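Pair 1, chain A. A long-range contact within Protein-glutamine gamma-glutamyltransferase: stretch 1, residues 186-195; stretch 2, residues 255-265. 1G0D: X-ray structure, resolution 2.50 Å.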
# COMPACT_ATOMS: atom_id res chain seq x y z
N ASP A 186 2.48 16.73 8.96
CA ASP A 186 1.61 17.20 10.01
C ASP A 186 0.35 16.37 10.15
O ASP A 186 -0.14 16.16 11.28
CB ASP A 186 1.25 18.63 9.74
CG ASP A 186 2.45 19.49 9.64
OD1 ASP A 186 2.65 20.23 10.61
OD2 ASP A 186 3.17 19.43 8.61
N ILE A 187 -0.18 15.92 9.01
CA ILE A 187 -1.38 15.09 8.99
C ILE A 187 -1.05 13.68 9.51
O ILE A 187 -1.90 13.01 10.09
CB ILE A 187 -1.96 14.90 7.57
CG1 ILE A 187 -2.41 16.24 6.98
CG2 ILE A 187 -3.14 14.01 7.64
CD1 ILE A 187 -2.50 16.27 5.47
N CYS A 188 0.17 13.22 9.28
CA CYS A 188 0.55 11.91 9.75
C CYS A 188 0.43 11.90 11.27
O CYS A 188 -0.16 10.98 11.80
CB CYS A 188 1.96 11.56 9.30
SG CYS A 188 2.03 11.10 7.57
N PHE A 189 0.97 12.92 11.97
CA PHE A 189 0.86 13.01 13.44
C PHE A 189 -0.58 13.25 13.88
O PHE A 189 -0.93 12.98 15.02
CB PHE A 189 1.73 14.14 14.02
CG PHE A 189 3.20 13.80 14.09
CD1 PHE A 189 4.12 14.45 13.26
CD2 PHE A 189 3.65 12.76 14.89
CE1 PHE A 189 5.46 14.05 13.22
CE2 PHE A 189 4.99 12.36 14.87
CZ PHE A 189 5.90 13.00 14.03
N GLU A 190 -1.42 13.75 12.97
CA GLU A 190 -2.84 13.99 13.25
C GLU A 190 -3.59 12.65 13.28
O GLU A 190 -4.55 12.44 14.02
CB GLU A 190 -3.42 14.87 12.15
CG GLU A 190 -4.66 15.59 12.59
CD GLU A 190 -5.36 16.35 11.47
OE1 GLU A 190 -6.43 16.90 11.78
OE2 GLU A 190 -4.87 16.40 10.32
N VAL A 191 -3.17 11.73 12.42
CA VAL A 191 -3.77 10.41 12.38
C VAL A 191 -3.43 9.73 13.71
O VAL A 191 -4.24 9.01 14.27
CB VAL A 191 -3.16 9.56 11.22
CG1 VAL A 191 -3.71 8.14 11.28
CG2 VAL A 191 -3.50 10.20 9.87
N LEU A 192 -2.24 9.99 14.24
CA LEU A 192 -1.85 9.36 15.49
C LEU A 192 -2.62 10.02 16.63
O LEU A 192 -2.95 9.38 17.64
CB LEU A 192 -0.33 9.52 15.71
CG LEU A 192 0.70 8.57 15.04
CD1 LEU A 192 2.14 9.00 15.35
CD2 LEU A 192 0.47 7.13 15.54
N ASP A 193 -2.95 11.30 16.46
CA ASP A 193 -3.66 12.07 17.50
C ASP A 193 -5.15 11.82 17.61
O ASP A 193 -5.77 12.19 18.61
CB ASP A 193 -3.46 13.58 17.28
CG ASP A 193 -2.03 14.04 17.55
OD1 ASP A 193 -1.71 15.19 17.18
OD2 ASP A 193 -1.24 13.26 18.12
N ASN A 194 -5.73 11.21 16.58
CA ASN A 194 -7.16 10.95 16.55
C ASN A 194 -7.51 9.50 16.76
O ASN A 194 -8.65 9.07 16.52
CB ASN A 194 -7.72 11.41 15.21
CG ASN A 194 -7.83 12.90 15.14
OD1 ASN A 194 -8.75 13.46 15.70
ND2 ASN A 194 -6.88 13.55 14.48
N SER A 195 -6.52 8.73 17.19
CA SER A 195 -6.77 7.33 17.41
C SER A 195 -7.42 7.14 18.77
O SER A 195 -7.30 7.98 19.66
CB SER A 195 -5.48 6.52 17.30
OG SER A 195 -4.67 6.60 18.47
N ILE A 255 -6.13 12.02 -0.55
CA ILE A 255 -6.97 11.35 0.43
C ILE A 255 -6.67 11.94 1.82
O ILE A 255 -7.58 12.23 2.58
CB ILE A 255 -6.64 9.85 0.48
CG1 ILE A 255 -7.11 9.18 -0.80
CG2 ILE A 255 -7.22 9.25 1.69
CD1 ILE A 255 -6.43 7.87 -1.04
N LEU A 256 -5.38 12.09 2.14
CA LEU A 256 -4.96 12.65 3.42
C LEU A 256 -5.37 14.12 3.59
O LEU A 256 -5.89 14.51 4.63
CB LEU A 256 -3.45 12.49 3.63
CG LEU A 256 -2.87 11.06 3.71
CD1 LEU A 256 -1.34 11.09 3.76
CD2 LEU A 256 -3.39 10.36 4.94
N GLN A 257 -5.18 14.94 2.57
CA GLN A 257 -5.57 16.34 2.74
C GLN A 257 -7.09 16.42 2.92
O GLN A 257 -7.57 17.23 3.72
CB GLN A 257 -5.11 17.20 1.55
CG GLN A 257 -3.59 17.22 1.27
CD GLN A 257 -2.74 18.03 2.30
OE1 GLN A 257 -3.24 18.48 3.34
NE2 GLN A 257 -1.44 18.22 1.99
N GLN A 258 -7.83 15.58 2.21
CA GLN A 258 -9.30 15.55 2.29
C GLN A 258 -9.79 15.13 3.68
O GLN A 258 -10.70 15.74 4.22
CB GLN A 258 -9.84 14.61 1.23
CG GLN A 258 -11.33 14.69 1.02
CD GLN A 258 -11.84 13.84 -0.16
OE1 GLN A 258 -12.80 13.05 0.00
NE2 GLN A 258 -11.22 14.00 -1.36
N TRP A 259 -9.20 14.06 4.22
CA TRP A 259 -9.50 13.55 5.55
C TRP A 259 -9.29 14.64 6.64
O TRP A 259 -10.11 14.84 7.54
CB TRP A 259 -8.58 12.35 5.84
CG TRP A 259 -8.65 11.85 7.24
CD1 TRP A 259 -9.58 10.99 7.75
CD2 TRP A 259 -7.74 12.15 8.32
NE1 TRP A 259 -9.30 10.72 9.08
CE2 TRP A 259 -8.19 11.42 9.46
CE3 TRP A 259 -6.59 12.96 8.44
CZ2 TRP A 259 -7.53 11.48 10.69
CZ3 TRP A 259 -5.94 13.01 9.67
CH2 TRP A 259 -6.41 12.27 10.78
N SER A 260 -8.15 15.32 6.59
CA SER A 260 -7.86 16.36 7.55
C SER A 260 -8.68 17.62 7.29
O SER A 260 -9.26 18.19 8.18
CB SER A 260 -6.39 16.70 7.50
OG SER A 260 -6.14 17.83 8.31
N LYS A 261 -8.69 18.06 6.04
CA LYS A 261 -9.44 19.25 5.67
C LYS A 261 -10.86 19.18 6.19
O LYS A 261 -11.35 20.15 6.74
CB LYS A 261 -9.48 19.40 4.15
CG LYS A 261 -8.85 20.66 3.62
CD LYS A 261 -7.35 20.71 3.92
CE LYS A 261 -6.60 21.48 2.86
NZ LYS A 261 -6.68 20.73 1.58
N ALA A 262 -11.53 18.03 6.01
CA ALA A 262 -12.92 17.80 6.44
C ALA A 262 -13.13 17.61 7.92
O ALA A 262 -14.22 17.27 8.33
CB ALA A 262 -13.49 16.58 5.73
N GLY A 263 -12.09 17.81 8.71
CA GLY A 263 -12.20 17.63 10.15
C GLY A 263 -12.02 16.17 10.54
O GLY A 263 -12.70 15.67 11.43
N VAL A 264 -11.08 15.47 9.91
CA VAL A 264 -10.89 14.08 10.23
C VAL A 264 -12.24 13.36 9.97
O VAL A 264 -13.09 13.15 10.85
CB VAL A 264 -10.40 13.95 11.69
CG1 VAL A 264 -10.28 12.52 12.08
CG2 VAL A 264 -9.05 14.60 11.80
N ARG A 265 -12.41 12.98 8.70
CA ARG A 265 -13.60 12.33 8.23
C ARG A 265 -13.27 11.25 7.22
O ARG A 265 -12.79 11.58 6.15
CB ARG A 265 -14.44 13.38 7.56
CG ARG A 265 -15.70 13.68 8.25
CD ARG A 265 -16.61 14.34 7.26
NE ARG A 265 -17.76 14.95 7.89
CZ ARG A 265 -17.74 16.12 8.53
NH1 ARG A 265 -18.86 16.58 9.09
NH2 ARG A 265 -16.62 16.84 8.62
O HOH W 1 -8.29 18.39 10.46

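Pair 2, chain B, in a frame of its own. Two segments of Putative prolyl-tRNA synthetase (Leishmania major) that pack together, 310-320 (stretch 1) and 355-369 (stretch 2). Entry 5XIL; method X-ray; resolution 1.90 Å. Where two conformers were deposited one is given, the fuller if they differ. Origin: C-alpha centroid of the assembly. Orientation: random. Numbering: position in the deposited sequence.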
# COMPACT_ATOMS: atom_id res chain seq x y z
N GLN B 310 13.16 -39.01 -6.57
CA GLN B 310 13.87 -37.95 -5.87
C GLN B 310 14.45 -36.96 -6.82
O GLN B 310 14.41 -35.77 -6.57
CB GLN B 310 15.03 -38.50 -5.00
N GLU B 311 15.04 -37.44 -7.87
CA GLU B 311 15.64 -36.57 -8.84
C GLU B 311 14.56 -35.64 -9.44
O GLU B 311 14.81 -34.49 -9.73
CB GLU B 311 16.28 -37.42 -9.94
CG GLU B 311 17.29 -36.70 -10.81
CD GLU B 311 17.61 -37.45 -12.11
OE1 GLU B 311 17.01 -38.52 -12.38
OE2 GLU B 311 18.44 -36.94 -12.89
N LEU B 312 13.39 -36.20 -9.71
CA LEU B 312 12.34 -35.49 -10.42
C LEU B 312 11.80 -34.39 -9.52
O LEU B 312 11.62 -33.25 -9.93
CB LEU B 312 11.23 -36.47 -10.84
CG LEU B 312 10.21 -35.87 -11.80
CD1 LEU B 312 10.88 -35.62 -13.17
CD2 LEU B 312 9.01 -36.78 -11.96
N LEU B 313 11.60 -34.72 -8.27
CA LEU B 313 11.07 -33.73 -7.35
C LEU B 313 12.07 -32.63 -7.12
O LEU B 313 11.74 -31.47 -7.05
CB LEU B 313 10.68 -34.40 -6.04
CG LEU B 313 9.50 -35.36 -6.17
CD1 LEU B 313 9.16 -35.80 -4.76
CD2 LEU B 313 8.26 -34.78 -6.84
N ALA B 314 13.32 -33.01 -6.99
CA ALA B 314 14.41 -32.08 -6.83
C ALA B 314 14.56 -31.13 -8.03
O ALA B 314 14.89 -29.96 -7.87
CB ALA B 314 15.72 -32.84 -6.64
N SER B 315 14.38 -31.68 -9.22
CA SER B 315 14.44 -30.87 -10.41
C SER B 315 13.26 -29.84 -10.44
O SER B 315 13.44 -28.73 -10.93
CB SER B 315 14.47 -31.76 -11.66
OG SER B 315 13.19 -32.23 -12.02
N CYS B 316 12.10 -30.19 -9.88
CA CYS B 316 10.99 -29.24 -9.79
C CYS B 316 11.35 -28.05 -8.90
O CYS B 316 11.17 -26.91 -9.26
CB CYS B 316 9.75 -29.93 -9.25
SG CYS B 316 8.96 -31.09 -10.37
N TRP B 317 11.93 -28.35 -7.76
CA TRP B 317 12.39 -27.35 -6.84
C TRP B 317 13.47 -26.51 -7.48
O TRP B 317 13.51 -25.36 -7.34
CB TRP B 317 12.97 -28.00 -5.58
CG TRP B 317 11.97 -28.55 -4.64
CD1 TRP B 317 11.98 -29.78 -4.10
CD2 TRP B 317 10.83 -27.88 -4.11
NE1 TRP B 317 10.93 -29.94 -3.25
CE2 TRP B 317 10.20 -28.78 -3.24
N ARG B 318 14.37 -27.15 -8.19
CA ARG B 318 15.41 -26.40 -8.81
C ARG B 318 14.88 -25.43 -9.85
O ARG B 318 15.38 -24.31 -10.02
CB ARG B 318 16.39 -27.36 -9.48
CG ARG B 318 17.54 -26.70 -10.19
CD ARG B 318 18.67 -27.72 -10.38
NE ARG B 318 18.36 -28.79 -11.36
CZ ARG B 318 18.10 -30.08 -11.09
NH1 ARG B 318 18.05 -30.56 -9.84
NH2 ARG B 318 17.87 -30.93 -12.11
N LEU B 319 13.96 -25.91 -10.64
CA LEU B 319 13.34 -25.07 -11.65
C LEU B 319 12.63 -23.87 -11.02
O LEU B 319 12.78 -22.73 -11.45
CB LEU B 319 12.39 -25.92 -12.52
CG LEU B 319 11.60 -25.09 -13.56
CD1 LEU B 319 12.58 -24.43 -14.51
CD2 LEU B 319 10.59 -25.87 -14.38
N GLU B 320 11.90 -24.13 -9.98
CA GLU B 320 11.23 -23.09 -9.22
C GLU B 320 12.22 -22.03 -8.82
O GLU B 320 11.99 -20.81 -8.98
CB GLU B 320 10.57 -23.67 -8.00
CG GLU B 320 9.85 -22.61 -7.19
CD GLU B 320 9.24 -23.12 -5.91
OE1 GLU B 320 8.95 -24.32 -5.71
OE2 GLU B 320 9.02 -22.27 -5.07
N ARG B 355 1.54 -23.52 -17.09
CA ARG B 355 1.77 -24.70 -16.34
C ARG B 355 2.97 -25.46 -16.99
O ARG B 355 2.98 -25.62 -18.19
CB ARG B 355 0.59 -25.61 -16.38
CG ARG B 355 0.92 -27.01 -15.82
CD ARG B 355 -0.27 -27.94 -15.82
NE ARG B 355 -0.68 -28.42 -17.13
CZ ARG B 355 -1.91 -28.28 -17.62
NH1 ARG B 355 -2.84 -27.57 -16.98
NH2 ARG B 355 -2.19 -28.81 -18.82
N VAL B 356 3.92 -25.86 -16.16
CA VAL B 356 5.09 -26.65 -16.58
C VAL B 356 4.84 -28.04 -16.05
O VAL B 356 4.65 -28.21 -14.87
CB VAL B 356 6.44 -26.12 -16.03
CG1 VAL B 356 7.55 -27.17 -16.33
CG2 VAL B 356 6.83 -24.80 -16.60
N GLU B 357 4.82 -29.02 -16.94
CA GLU B 357 4.64 -30.41 -16.63
C GLU B 357 6.04 -31.03 -16.77
O GLU B 357 6.62 -30.95 -17.86
CB GLU B 357 3.66 -31.03 -17.63
CG GLU B 357 2.36 -30.26 -17.80
CD GLU B 357 1.47 -30.70 -18.96
OE1 GLU B 357 1.76 -31.77 -19.58
OE2 GLU B 357 0.46 -30.00 -19.26
N LEU B 358 6.60 -31.51 -15.67
CA LEU B 358 8.00 -31.91 -15.61
C LEU B 358 7.99 -33.43 -15.32
O LEU B 358 7.61 -33.91 -14.23
CB LEU B 358 8.76 -31.13 -14.57
CG LEU B 358 10.25 -30.95 -14.72
CD1 LEU B 358 10.85 -30.16 -13.59
CD2 LEU B 358 10.98 -32.25 -14.74
N GLY B 359 8.25 -34.17 -16.37
CA GLY B 359 8.38 -35.61 -16.27
C GLY B 359 9.75 -36.18 -16.67
O GLY B 359 10.72 -35.45 -16.95
N PRO B 360 9.82 -37.51 -16.67
CA PRO B 360 11.10 -38.18 -17.00
C PRO B 360 11.73 -37.67 -18.31
O PRO B 360 12.93 -37.31 -18.34
CB PRO B 360 10.68 -39.63 -17.11
CG PRO B 360 9.59 -39.77 -16.09
CD PRO B 360 8.81 -38.46 -16.17
N ARG B 361 10.93 -37.54 -19.37
CA ARG B 361 11.45 -37.09 -20.64
C ARG B 361 11.84 -35.60 -20.70
O ARG B 361 12.76 -35.18 -21.42
CB ARG B 361 10.52 -37.49 -21.83
CG ARG B 361 10.34 -39.00 -22.09
CD ARG B 361 11.65 -39.86 -22.01
NE ARG B 361 12.70 -39.51 -23.00
CZ ARG B 361 14.01 -39.77 -22.86
NH1 ARG B 361 14.48 -40.38 -21.76
NH2 ARG B 361 14.87 -39.40 -23.82
N GLU B 362 11.15 -34.77 -19.91
CA GLU B 362 11.47 -33.37 -19.83
C GLU B 362 12.75 -33.26 -19.10
O GLU B 362 13.60 -32.43 -19.42
CB GLU B 362 10.38 -32.61 -19.02
CG GLU B 362 9.10 -32.42 -19.81
CD GLU B 362 8.24 -33.65 -20.08
OE1 GLU B 362 7.74 -33.74 -21.21
OE2 GLU B 362 8.05 -34.54 -19.24
N LEU B 363 12.93 -34.07 -18.09
CA LEU B 363 14.19 -34.07 -17.43
C LEU B 363 15.34 -34.55 -18.39
O LEU B 363 16.34 -33.86 -18.57
CB LEU B 363 14.08 -34.98 -16.23
CG LEU B 363 15.25 -35.04 -15.28
CD1 LEU B 363 15.82 -33.69 -14.94
CD2 LEU B 363 14.76 -35.79 -14.04
N ALA B 364 15.14 -35.67 -19.04
CA ALA B 364 16.19 -36.28 -19.87
C ALA B 364 16.57 -35.41 -21.05
O ALA B 364 17.75 -35.29 -21.41
CB ALA B 364 15.73 -37.62 -20.36
N GLU B 365 15.57 -34.79 -21.66
CA GLU B 365 15.81 -33.89 -22.77
C GLU B 365 16.07 -32.43 -22.43
O GLU B 365 16.30 -31.63 -23.34
CB GLU B 365 14.65 -33.97 -23.80
CG GLU B 365 14.32 -35.33 -24.36
CD GLU B 365 15.40 -35.90 -25.30
OE1 GLU B 365 16.30 -35.15 -25.76
OE2 GLU B 365 15.30 -37.10 -25.57
N ARG B 366 16.05 -32.08 -21.14
CA ARG B 366 16.26 -30.69 -20.75
C ARG B 366 15.34 -29.89 -21.65
O ARG B 366 15.78 -29.07 -22.46
CB ARG B 366 17.71 -30.28 -20.97
CG ARG B 366 18.69 -30.89 -19.98
CD ARG B 366 18.23 -30.68 -18.55
NE ARG B 366 18.49 -29.32 -18.09
CZ ARG B 366 18.60 -28.97 -16.81
NH1 ARG B 366 18.48 -29.89 -15.86
NH2 ARG B 366 18.83 -27.71 -16.49
N SER B 367 14.04 -30.14 -21.50
CA SER B 367 13.02 -29.52 -22.32
C SER B 367 11.66 -29.53 -21.61
O SER B 367 11.05 -30.57 -21.43
CB SER B 367 12.85 -30.23 -23.65
OG SER B 367 11.84 -29.60 -24.48
N LEU B 368 11.18 -28.33 -21.27
CA LEU B 368 9.99 -28.22 -20.40
C LEU B 368 8.75 -28.21 -21.25
O LEU B 368 8.70 -27.50 -22.22
CB LEU B 368 10.07 -26.89 -19.64
CG LEU B 368 11.36 -26.65 -18.83
CD1 LEU B 368 11.29 -25.32 -18.14
CD2 LEU B 368 11.58 -27.81 -17.86
N ALA B 369 7.75 -28.98 -20.88
CA ALA B 369 6.48 -28.92 -21.54
C ALA B 369 5.62 -27.86 -20.84
O ALA B 369 5.31 -28.01 -19.68
CB ALA B 369 5.79 -30.25 -21.42
O HOH W 2 19.20 -27.00 -13.80

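What backbone arrangement do the two contacts share? In each, a helix from stretch 1 packs across a helix in stretch 2, with axes 10.4 Å apart at 55° in pair 1 and 10.6 Å apart at 69° in pair 2. Fourteen central residues superpose with an RMSD of 0.7 Å. Glu190(A) falls on Ser315(B) and Ser260(A) on Leu363(B). The match continues past the second helix, where Gly263(A) and Arg366(B) coincide, both with positive phi. It does not cover the strand of pair 2 that precedes Gly359(B).

Which side chain fills the space facing the second helix? Ile187(A) and Leu312(B) occupy the same position; the other stretch covers 95 Å² of Ile187(A) and 74 Å² of Leu312(B). Ile187(A) sits as a knob among Leu256(A), Gln257(A), Trp259(A) and Ser260(A); its CG2 lies 3.6 Å from CZ3 of Trp259(A), at the edge of the ring. The CA-to-CB bond of Leu312(B) points sideways relative to stretch 2, but the end of the side chain comes nearer, placing CD1 3.7 Å from C of Gly359(B) and 4.0 Å from CD2 of Leu363(B). Gly359(B), the match of Leu256(A), offers its backbone to the leucine methyl; a CB there would point away from stretch 1 and clash instead with OE2 of Glu362(B), 2.8 Å away.

How does the matched pair one helical turn further on differ? In pair 1 it is polar: OG of Ser260(A) donates a hydrogen bond to OE2 of Glu190(A) at 2.8 Å. Water 1 adds a second link, donating to OE1 of Glu190(A) at 2.7 Å and to the backbone O of Ser260(A) at 2.5 Å. In pair 2 the small and large residues trade helices. Ser315(B) turns its OG inward to O of Leu312(B), a 2.8 Å hydrogen bond within its own helix, and its CB meets CD1 of Leu363(B) at 4.0 Å. No hydrogen bond crosses between these two stretches.

What supplies the remaining bulk? In pair 1 it is Trp259(A), whose CH2 lies 3.7 Å from CG2 of Val191(A). The matching Glu362(B) makes no contact with stretch 1; its OE2 instead accepts a weak 2.9 Å hydrogen bond from N of Gly359(B). The strand residue Leu358(B) brings the bulk here, its CD1 3.8 Å from SG of Cys316(B), the match of Val191(A). Farther along, Leu319(B) CD2 approaches CG1 of Val356(B) at 3.8 Å and CD1 of Leu368(B) at 3.9 Å. At its matched position, Asn194(A) ND2 is 3.6 Å from CG2 of Val264(A) and donates a 2.6 Å hydrogen bond to O of Glu190(A).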